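Local structure of cell cycle serine/threonine-protein kinase CDC5/MSD2 (Saccharomyces cerevisiae, 6MF4) at residues A63-C66 / H67-L70; N71-V74 / E75-Q79; I231-G234 / G235-T239; F269-K272 / L273-K277. The protein phosphorylates proteins such as SCC1 and NET1 on serine or threonine and is required for the cell cycle, here represented by its polo-box domain. All coordinates share one frame; numbering follows the deposited sequence.

Contact 1: residues A63-C66 / H67-L70; sequences ASEC and HLTL. With ZN (zinc ion), chain B.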
loop_
_atom_site.group_PDB
_atom_site.type_symbol
_atom_site.label_atom_id
_atom_site.label_comp_id
_atom_site.label_asym_id
_atom_site.label_seq_id
_atom_site.Cartn_x
_atom_site.Cartn_y
_atom_site.Cartn_z
ATOM N N ALA A 63 -9.641 6.262 5.948
ATOM C CA ALA A 63 -10.985 5.717 5.810
ATOM C C ALA A 63 -11.606 6.155 4.488
ATOM O O ALA A 63 -12.363 5.409 3.867
ATOM C CB ALA A 63 -11.856 6.149 6.977
ATOM N N SER A 64 -11.275 7.366 4.058
ATOM C CA SER A 64 -11.793 7.895 2.807
ATOM C C SER A 64 -11.295 7.096 1.602
ATOM O O SER A 64 -12.056 6.835 0.675
ATOM C CB SER A 64 -11.409 9.367 2.653
ATOM O OG SER A 64 -11.936 9.895 1.452
ATOM N N GLU A 65 -10.022 6.709 1.613
ATOM C CA GLU A 65 -9.470 5.907 0.521
ATOM C C GLU A 65 -10.060 4.500 0.528
ATOM O O GLU A 65 -10.289 3.918 -0.531
ATOM C CB GLU A 65 -7.943 5.837 0.607
ATOM C CG GLU A 65 -7.240 7.185 0.451
ATOM C CD GLU A 65 -7.370 7.781 -0.943
ATOM O OE1 GLU A 65 -7.585 7.022 -1.913
ATOM O OE2 GLU A 65 -7.244 9.018 -1.070
ATOM N N CYS A 66 -10.298 3.951 1.717
ATOM C CA CYS A 66 -10.926 2.637 1.841
ATOM C C CYS A 66 -12.340 2.687 1.275
ATOM O O CYS A 66 -12.772 1.791 0.547
ATOM C CB CYS A 66 -10.964 2.184 3.303
ATOM S SG CYS A 66 -9.368 1.689 3.973
ATOM N N HIS A 67 -13.050 3.750 1.629
ATOM C CA HIS A 67 -14.404 3.992 1.160
ATOM C C HIS A 67 -14.419 4.155 -0.357
ATOM O O HIS A 67 -15.255 3.574 -1.055
ATOM C CB HIS A 67 -14.968 5.237 1.853
ATOM C CG HIS A 67 -16.373 5.564 1.470
ATOM N ND1 HIS A 67 -17.459 4.859 1.948
ATOM C CD2 HIS A 67 -16.879 6.527 0.665
ATOM C CE1 HIS A 67 -18.567 5.370 1.449
ATOM N NE2 HIS A 67 -18.244 6.383 0.663
ATOM N N LEU A 68 -13.462 4.932 -0.851
ATOM C CA LEU A 68 -13.317 5.219 -2.276
ATOM C C LEU A 68 -13.114 3.972 -3.140
ATOM O O LEU A 68 -13.813 3.797 -4.140
ATOM C CB LEU A 68 -12.138 6.171 -2.486
ATOM C CG LEU A 68 -11.722 6.581 -3.898
ATOM C CD1 LEU A 68 -12.851 7.347 -4.564
ATOM C CD2 LEU A 68 -10.422 7.384 -3.900
ATOM N N THR A 69 -12.166 3.106 -2.789
ATOM C CA THR A 69 -11.910 1.961 -3.658
ATOM C C THR A 69 -12.947 0.862 -3.451
ATOM O O THR A 69 -13.238 0.125 -4.385
ATOM C CB THR A 69 -10.495 1.349 -3.482
ATOM O OG1 THR A 69 -10.474 0.439 -2.380
ATOM C CG2 THR A 69 -9.456 2.419 -3.293
ATOM N N LEU A 70 -13.508 0.740 -2.248
ATOM C CA LEU A 70 -14.610 -0.207 -2.049
ATOM C C LEU A 70 -15.763 0.161 -2.974
ATOM O O LEU A 70 -16.341 -0.703 -3.634
ATOM C CB LEU A 70 -15.087 -0.232 -0.595
ATOM C CG LEU A 70 -16.228 -1.218 -0.302
ATOM C CD1 LEU A 70 -15.864 -2.641 -0.718
ATOM C CD2 LEU A 70 -16.606 -1.190 1.168
HETATM ZN ZN ZN B . -18.959 8.220 -0.223
HETATM O O HOH W 1 -20.344 7.209 -1.719
#
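His67 sits one helical turn beyond Ala63, and its side chain leads from that turn out to a metal. CB rests against the carbonyls behind it, 3.3 Å from Ala63 O and 3.5 Å from Ser64 O. From there CG leaves opposite the backbone N (chi1 -179°), which swings the imidazole clear of the helix. At the tip NE2 binds a zinc ion at 2.2 Å. The ion is swung from NE2 toward the CD2 side of the ring (CD2 2.8 Å from the zinc), and water 1 is a second ligand at 2.3 Å. This zinc is distinct from the one held by Glu138, His154 and His194. All rides on helix 56-82, the long helix that probably corresponds to the Polo cap of related kinases, and its regular backbone bonds run from His67 N to Ala63 O through to Leu70 N to Cys66 O. Around from the metal, Glu65 and Leu68 run alongside each other, with OE1 of Glu65 3.5 Å from CD2 of Leu68. Thr69 turns its methyl rather than its hydroxyl to the preceding turn: CG2 is 3.3 Å from Glu65 O. On the buried flank Cys66 and Thr69 both touch Phe219.

Contact 2: residues N71-V74 / E75-Q79; sequences NGIV and EAEAQ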
loop_
_atom_site.group_PDB
_atom_site.type_symbol
_atom_site.label_atom_id
_atom_site.label_comp_id
_atom_site.label_asym_id
_atom_site.label_seq_id
_atom_site.Cartn_x
_atom_site.Cartn_y
_atom_site.Cartn_z
ATOM N N ASN A 71 -16.092 1.450 -3.025
ATOM C CA ASN A 71 -17.113 1.931 -3.948
ATOM C C ASN A 71 -16.752 1.577 -5.388
ATOM O O ASN A 71 -17.608 1.181 -6.177
ATOM C CB ASN A 71 -17.297 3.445 -3.819
ATOM C CG ASN A 71 -18.058 3.847 -2.567
ATOM O OD1 ASN A 71 -18.628 3.009 -1.866
ATOM N ND2 ASN A 71 -18.081 5.147 -2.289
ATOM N N GLY A 72 -15.477 1.727 -5.729
ATOM C CA GLY A 72 -15.009 1.396 -7.061
ATOM C C GLY A 72 -15.164 -0.079 -7.384
ATOM O O GLY A 72 -15.556 -0.444 -8.492
ATOM N N ILE A 73 -14.851 -0.933 -6.416
ATOM C CA ILE A 73 -14.976 -2.370 -6.619
ATOM C C ILE A 73 -16.447 -2.716 -6.828
ATOM O O ILE A 73 -16.797 -3.460 -7.747
ATOM C CB ILE A 73 -14.402 -3.157 -5.425
ATOM C CG1 ILE A 73 -12.880 -3.005 -5.391
ATOM C CG2 ILE A 73 -14.778 -4.638 -5.512
ATOM C CD1 ILE A 73 -12.230 -3.511 -4.117
ATOM N N VAL A 74 -17.304 -2.164 -5.976
ATOM C CA VAL A 74 -18.739 -2.416 -6.056
ATOM C C VAL A 74 -19.295 -1.927 -7.393
ATOM O O VAL A 74 -20.192 -2.549 -7.961
ATOM C CB VAL A 74 -19.491 -1.746 -4.879
ATOM C CG1 VAL A 74 -21.008 -1.743 -5.107
ATOM C CG2 VAL A 74 -19.159 -2.458 -3.575
ATOM N N GLU A 75 -18.755 -0.826 -7.904
ATOM C CA GLU A 75 -19.224 -0.290 -9.177
ATOM C C GLU A 75 -18.773 -1.181 -10.324
ATOM O O GLU A 75 -19.502 -1.368 -11.298
ATOM C CB GLU A 75 -18.723 1.140 -9.384
ATOM C CG GLU A 75 -18.929 1.689 -10.800
ATOM C CD GLU A 75 -20.388 1.696 -11.241
ATOM O OE1 GLU A 75 -20.635 1.789 -12.462
ATOM O OE2 GLU A 75 -21.284 1.620 -10.373
ATOM N N ALA A 76 -17.570 -1.735 -10.210
ATOM C CA ALA A 76 -17.079 -2.658 -11.224
ATOM C C ALA A 76 -17.990 -3.880 -11.251
ATOM O O ALA A 76 -18.336 -4.386 -12.319
ATOM C CB ALA A 76 -15.626 -3.057 -10.945
ATOM N N GLU A 77 -18.396 -4.333 -10.068
ATOM C CA GLU A 77 -19.289 -5.481 -9.942
ATOM C C GLU A 77 -20.672 -5.176 -10.522
ATOM O O GLU A 77 -21.332 -6.058 -11.078
ATOM C CB GLU A 77 -19.407 -5.905 -8.475
ATOM C CG GLU A 77 -18.132 -6.531 -7.912
ATOM C CD GLU A 77 -18.259 -6.947 -6.458
ATOM O OE1 GLU A 77 -18.877 -6.201 -5.670
ATOM O OE2 GLU A 77 -17.737 -8.026 -6.101
ATOM N N ALA A 78 -21.104 -3.925 -10.403
ATOM C CA ALA A 78 -22.380 -3.498 -10.972
ATOM C C ALA A 78 -22.303 -3.449 -12.493
ATOM O O ALA A 78 -23.273 -3.774 -13.180
ATOM C CB ALA A 78 -22.781 -2.142 -10.423
ATOM N N GLN A 79 -21.153 -3.039 -13.018
ATOM C CA GLN A 79 -20.969 -2.981 -14.460
ATOM C C GLN A 79 -20.987 -4.394 -15.024
ATOM O O GLN A 79 -21.566 -4.647 -16.081
ATOM C CB GLN A 79 -19.665 -2.264 -14.813
ATOM C CG GLN A 79 -19.744 -0.759 -14.602
ATOM C CD GLN A 79 -18.397 -0.076 -14.684
ATOM O OE1 GLN A 79 -17.460 -0.592 -15.291
ATOM N NE2 GLN A 79 -18.294 1.094 -14.068
#
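The C-terminal half of helix 56-82 brings Glu77 back over Ile73 and Val74, one turn earlier. Glu77 N bonds to Ile73 O, and the side chain then folds along the same carbonyl: CG lies 3.4 Å from Ile73 O, while CB is 3.5 Å from Val74 O. Because CG stands beside the backbone N (chi1 -70°) and the chain runs straight on from it, the carboxylate reaches back along the helix until OE1 is 3.8 Å from Val74 CA. OE2 forms a salt bridge with Arg270 and OE1 another with Lys277, so each oxygen has its own cation on helix 269-283. Replacing Glu77 by an alanine takes away both oxygens and would probably leave those two positive side chains without their common mate, each free to turn. In a polo-box domain this helix, probably the counterpart of the Polo cap, lies against the second polo box, and Ile73 supplies the apolar half of the join by packing on Leu273, Lys277 and Leu280 of helix 269-283 and on Leu252. Ala76 touches Leu252 as well. Another flank is polar. Glu75 N bonds to Asn71 O at 2.9 Å, and Gln79 NE2 donates to Glu75 OE1 at 2.9 Å with an N-H...O angle of 166°. The acceptor lies close to the amide plane of Gln79, the donor on the anti side of OE1. The nearest side-chain atom of Asn71 lies about 4 Å from the zinc bound by His67.

Contact 3: residues I231-G234 / G235-T239; sequences ISDG and GKLVT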
loop_
_atom_site.group_PDB
_atom_site.type_symbol
_atom_site.label_atom_id
_atom_site.label_comp_id
_atom_site.label_asym_id
_atom_site.label_seq_id
_atom_site.Cartn_x
_atom_site.Cartn_y
_atom_site.Cartn_z
ATOM N N ILE A 231 -5.005 -3.302 -5.593
ATOM C CA ILE A 231 -6.117 -2.534 -6.138
ATOM C C ILE A 231 -5.721 -1.061 -6.225
ATOM O O ILE A 231 -5.308 -0.465 -5.227
ATOM C CB ILE A 231 -7.380 -2.675 -5.261
ATOM C CG1 ILE A 231 -7.750 -4.149 -5.056
ATOM C CG2 ILE A 231 -8.544 -1.910 -5.864
ATOM C CD1 ILE A 231 -8.132 -4.903 -6.336
ATOM N N SER A 232 -5.849 -0.477 -7.413
ATOM C CA SER A 232 -5.470 0.918 -7.619
ATOM C C SER A 232 -6.486 1.666 -8.467
ATOM O O SER A 232 -7.451 1.087 -8.966
ATOM C CB SER A 232 -4.087 1.007 -8.274
ATOM O OG SER A 232 -4.070 0.366 -9.540
ATOM N N ASP A 233 -6.246 2.963 -8.622
ATOM C CA ASP A 233 -7.124 3.842 -9.377
ATOM C C ASP A 233 -8.555 3.762 -8.854
ATOM O O ASP A 233 -9.503 3.549 -9.613
ATOM C CB ASP A 233 -7.072 3.491 -10.864
ATOM C CG ASP A 233 -7.693 4.564 -11.740
ATOM O OD1 ASP A 233 -7.873 5.703 -11.258
ATOM O OD2 ASP A 233 -7.997 4.269 -12.914
ATOM N N GLY A 234 -8.697 3.922 -7.544
ATOM C CA GLY A 234 -10.000 3.966 -6.916
ATOM C C GLY A 234 -10.819 2.716 -7.156
ATOM O O GLY A 234 -12.029 2.793 -7.354
ATOM N N GLY A 235 -10.161 1.561 -7.151
ATOM C CA GLY A 235 -10.861 0.297 -7.290
ATOM C C GLY A 235 -11.111 -0.153 -8.719
ATOM O O GLY A 235 -11.740 -1.189 -8.935
ATOM N N LYS A 236 -10.613 0.604 -9.693
ATOM C CA LYS A 236 -10.872 0.295 -11.101
ATOM C C LYS A 236 -9.851 -0.663 -11.710
ATOM O O LYS A 236 -10.137 -1.316 -12.712
ATOM C CB LYS A 236 -10.898 1.579 -11.928
ATOM C CG LYS A 236 -12.054 2.500 -11.607
ATOM C CD LYS A 236 -12.122 3.629 -12.616
ATOM C CE LYS A 236 -12.499 4.945 -11.968
ATOM N NZ LYS A 236 -11.474 5.399 -10.988
ATOM N N LEU A 237 -8.666 -0.737 -11.114
ATOM C CA LEU A 237 -7.596 -1.590 -11.626
ATOM C C LEU A 237 -7.206 -2.641 -10.602
ATOM O O LEU A 237 -7.136 -2.352 -9.407
ATOM C CB LEU A 237 -6.363 -0.764 -11.997
ATOM C CG LEU A 237 -6.483 0.228 -13.151
ATOM C CD1 LEU A 237 -5.234 1.088 -13.208
ATOM C CD2 LEU A 237 -6.696 -0.496 -14.474
ATOM N N VAL A 238 -6.961 -3.857 -11.078
ATOM C CA VAL A 238 -6.422 -4.913 -10.238
ATOM C C VAL A 238 -5.104 -5.389 -10.835
ATOM O O VAL A 238 -4.991 -5.613 -12.042
ATOM C CB VAL A 238 -7.404 -6.099 -10.084
ATOM C CG1 VAL A 238 -7.839 -6.636 -11.443
ATOM C CG2 VAL A 238 -6.783 -7.207 -9.233
ATOM N N THR A 239 -4.103 -5.508 -9.974
ATOM C CA THR A 239 -2.794 -5.988 -10.379
ATOM C C THR A 239 -2.569 -7.319 -9.699
ATOM O O THR A 239 -2.610 -7.419 -8.471
ATOM C CB THR A 239 -1.678 -4.992 -10.006
ATOM O OG1 THR A 239 -1.876 -3.770 -10.724
ATOM C CG2 THR A 239 -0.302 -5.555 -10.345
HETATM O O HOH W 2 -3.626 -2.288 -9.597
HETATM O O HOH W 3 -13.416 4.707 -8.576
#
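A type I' turn from Asp233 to Lys236 closes the hairpin of strands 228-232 and 237-241 in the second polo box. Gly235 could hardly be anything else, since at phi 86° a CB would collide with Gly234 O. Against that bare CA lies Ile231, with CG2 3.5 Å from Gly235 CA. CG1 of Ile231 lies beside the backbone N (chi1 -55°) and chi2 (-64°) turns CD1 toward Val238, 3.9 Å from Val238 CG2. With an alanine at Ile231 both branches are gone, which would probably strip Gly235 CA of the methyl against it and leave Val238 CG2 without its CD1 neighbour. Ser232 and Leu237 form the hydrogen-bonded pair, and because Lys236 also faces Ser232 there is a classic beta bulge where the turn runs into the strand. Lys236 NZ donates to Asp233 O at 3.0 Å and Lys236 N to the same oxygen at 3.1 Å, from opposite faces of the carbonyl plane. A long salt bridge of 3.6 Å joins NZ to Asp233 OD1, and water 3 links NZ to Gly234 O. Across the sheet from Ile231, Ser232 OG lies 3.5 Å from Leu237 CB; water 2 ties that hydroxyl to Thr239 OG1.

Contact 4: residues F269-K272 / L273-K277; sequences FREK and LTLIK
Leu273 is the tight point of this turn at the start of helix 269-283, wedged between Phe269 and Arg270. Its CB lies over one face of the Phe269 ring, offset toward the rim, and its CD2 reaches 3.9 Å from Phe269 CZ. The same methyl sits over the Arg270 guanidinium, 3.3 Å above the plane and offset toward its rim, so one leucine branch serves an aromatic ring and a charged plate. Phe269 and Leu273 continue inward onto Leu256 of helix 252-258. Thr274 holds the next carbonyl twice: OG1 donates to Arg270 O at 3.1 Å and N at 3.2 Å, from opposite faces of the carbonyl plane. Lys277 CD closes on the edge of the guanidinium, 3.9 Å from Arg270 NH2. The exposed side is looser. Glu271, its chain bent at chi2 (59°), merely brings OE2 to 3.8 Å from Leu275 CG, without a bond. Lys272, by contrast, is buried and pairs with Asp225 while meeting Phe223 in a cation-pi contact. Arg270 NH2 and Lys277 NZ stand 4.4 Å apart, both cations drawn to the Glu77 carboxylate, which would offset their like charge and is likely to favour the ionised form of that glutamate.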
loop_
_atom_site.group_PDB
_atom_site.type_symbol
_atom_site.label_atom_id
_atom_site.label_comp_id
_atom_site.label_asym_id
_atom_site.label_seq_id
_atom_site.Cartn_x
_atom_site.Cartn_y
_atom_site.Cartn_z
ATOM N N PHE A 269 -9.803 -16.023 -7.541
ATOM C CA PHE A 269 -10.014 -14.581 -7.546
ATOM C C PHE A 269 -11.272 -14.134 -6.796
ATOM O O PHE A 269 -11.233 -13.155 -6.050
ATOM C CB PHE A 269 -10.067 -14.076 -8.990
ATOM C CG PHE A 269 -10.570 -12.668 -9.120
ATOM C CD1 PHE A 269 -9.760 -11.593 -8.791
ATOM C CD2 PHE A 269 -11.852 -12.420 -9.576
ATOM C CE1 PHE A 269 -10.226 -10.293 -8.909
ATOM C CE2 PHE A 269 -12.323 -11.128 -9.696
ATOM C CZ PHE A 269 -11.508 -10.063 -9.364
ATOM N N ARG A 270 -12.382 -14.842 -6.975
ATOM C CA ARG A 270 -13.645 -14.386 -6.404
ATOM C C ARG A 270 -13.628 -14.417 -4.879
ATOM O O ARG A 270 -14.203 -13.543 -4.226
ATOM C CB ARG A 270 -14.811 -15.229 -6.924
ATOM C CG ARG A 270 -16.179 -14.765 -6.424
ATOM C CD ARG A 270 -16.493 -13.331 -6.858
ATOM N NE ARG A 270 -16.397 -12.369 -5.759
ATOM C CZ ARG A 270 -16.743 -11.087 -5.854
ATOM N NH1 ARG A 270 -17.206 -10.600 -7.000
ATOM N NH2 ARG A 270 -16.625 -10.289 -4.801
ATOM N N GLU A 271 -12.982 -15.426 -4.307
ATOM C CA GLU A 271 -12.858 -15.504 -2.859
ATOM C C GLU A 271 -11.956 -14.380 -2.358
ATOM O O GLU A 271 -12.222 -13.764 -1.327
ATOM C CB GLU A 271 -12.305 -16.867 -2.434
ATOM C CG GLU A 271 -11.945 -16.975 -0.953
ATOM C CD GLU A 271 -13.124 -16.710 -0.028
ATOM O OE1 GLU A 271 -14.284 -16.800 -0.484
ATOM O OE2 GLU A 271 -12.886 -16.410 1.164
ATOM N N LYS A 272 -10.890 -14.109 -3.100
ATOM C CA LYS A 272 -9.953 -13.068 -2.703
ATOM C C LYS A 272 -10.606 -11.691 -2.769
ATOM O O LYS A 272 -10.400 -10.867 -1.882
ATOM C CB LYS A 272 -8.699 -13.122 -3.574
ATOM C CG LYS A 272 -7.800 -14.293 -3.202
ATOM C CD LYS A 272 -6.627 -14.460 -4.148
ATOM C CE LYS A 272 -5.695 -15.580 -3.674
ATOM N NZ LYS A 272 -6.394 -16.638 -2.870
ATOM N N LEU A 273 -11.411 -11.444 -3.800
ATOM C CA LEU A 273 -12.077 -10.149 -3.923
ATOM C C LEU A 273 -13.081 -9.948 -2.790
ATOM O O LEU A 273 -13.271 -8.833 -2.308
ATOM C CB LEU A 273 -12.773 -10.020 -5.278
ATOM C CG LEU A 273 -13.324 -8.625 -5.594
ATOM C CD1 LEU A 273 -12.199 -7.590 -5.687
ATOM C CD2 LEU A 273 -14.138 -8.645 -6.884
ATOM N N THR A 274 -13.718 -11.031 -2.360
ATOM C CA THR A 274 -14.626 -10.972 -1.224
ATOM C C THR A 274 -13.871 -10.587 0.046
ATOM O O THR A 274 -14.330 -9.748 0.824
ATOM C CB THR A 274 -15.344 -12.319 -1.018
ATOM O OG1 THR A 274 -16.210 -12.564 -2.132
ATOM C CG2 THR A 274 -16.168 -12.318 0.267
ATOM N N LEU A 275 -12.709 -11.201 0.252
ATOM C CA LEU A 275 -11.875 -10.889 1.408
ATOM C C LEU A 275 -11.416 -9.433 1.358
ATOM O O LEU A 275 -11.401 -8.734 2.371
ATOM C CB LEU A 275 -10.667 -11.827 1.464
ATOM C CG LEU A 275 -10.975 -13.259 1.912
ATOM C CD1 LEU A 275 -9.812 -14.179 1.600
ATOM C CD2 LEU A 275 -11.300 -13.303 3.396
ATOM N N ILE A 276 -11.060 -8.982 0.161
ATOM C CA ILE A 276 -10.628 -7.608 -0.050
ATOM C C ILE A 276 -11.727 -6.629 0.351
ATOM O O ILE A 276 -11.471 -5.655 1.056
ATOM C CB ILE A 276 -10.218 -7.390 -1.524
ATOM C CG1 ILE A 276 -8.857 -8.040 -1.772
ATOM C CG2 ILE A 276 -10.172 -5.900 -1.887
ATOM C CD1 ILE A 276 -8.421 -8.046 -3.212
ATOM N N LYS A 277 -12.953 -6.898 -0.090
ATOM C CA LYS A 277 -14.084 -6.040 0.237
ATOM C C LYS A 277 -14.345 -6.010 1.745
ATOM O O LYS A 277 -14.681 -4.964 2.301
ATOM C CB LYS A 277 -15.343 -6.504 -0.501
ATOM C CG LYS A 277 -15.282 -6.325 -2.014
ATOM C CD LYS A 277 -16.459 -6.996 -2.713
ATOM C CE LYS A 277 -17.780 -6.355 -2.336
ATOM N NZ LYS A 277 -18.936 -7.048 -2.971
#

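Contacts 1 and 2 follow each other without a break along helix 56-82, their centres about 13 Å apart; contact 3 comes later, at a hairpin of the seven-stranded sheet, and contact 4 last, on helix 269-283. Contact 3 lies about 12 Å from contact 1 and 11 Å from contact 2, centre to centre, with Thr69 and Ile73 packed against its Gly235. Contact 4 is about 13 Å from contact 2 and 16 Å from contact 1, joined to the latter by Leu70 against Lys277. Contacts 3 and 4 fall in the second polo box, so a helix earlier in the chain than the six-stranded sheet is fastened to that box's hairpin turn and last helix.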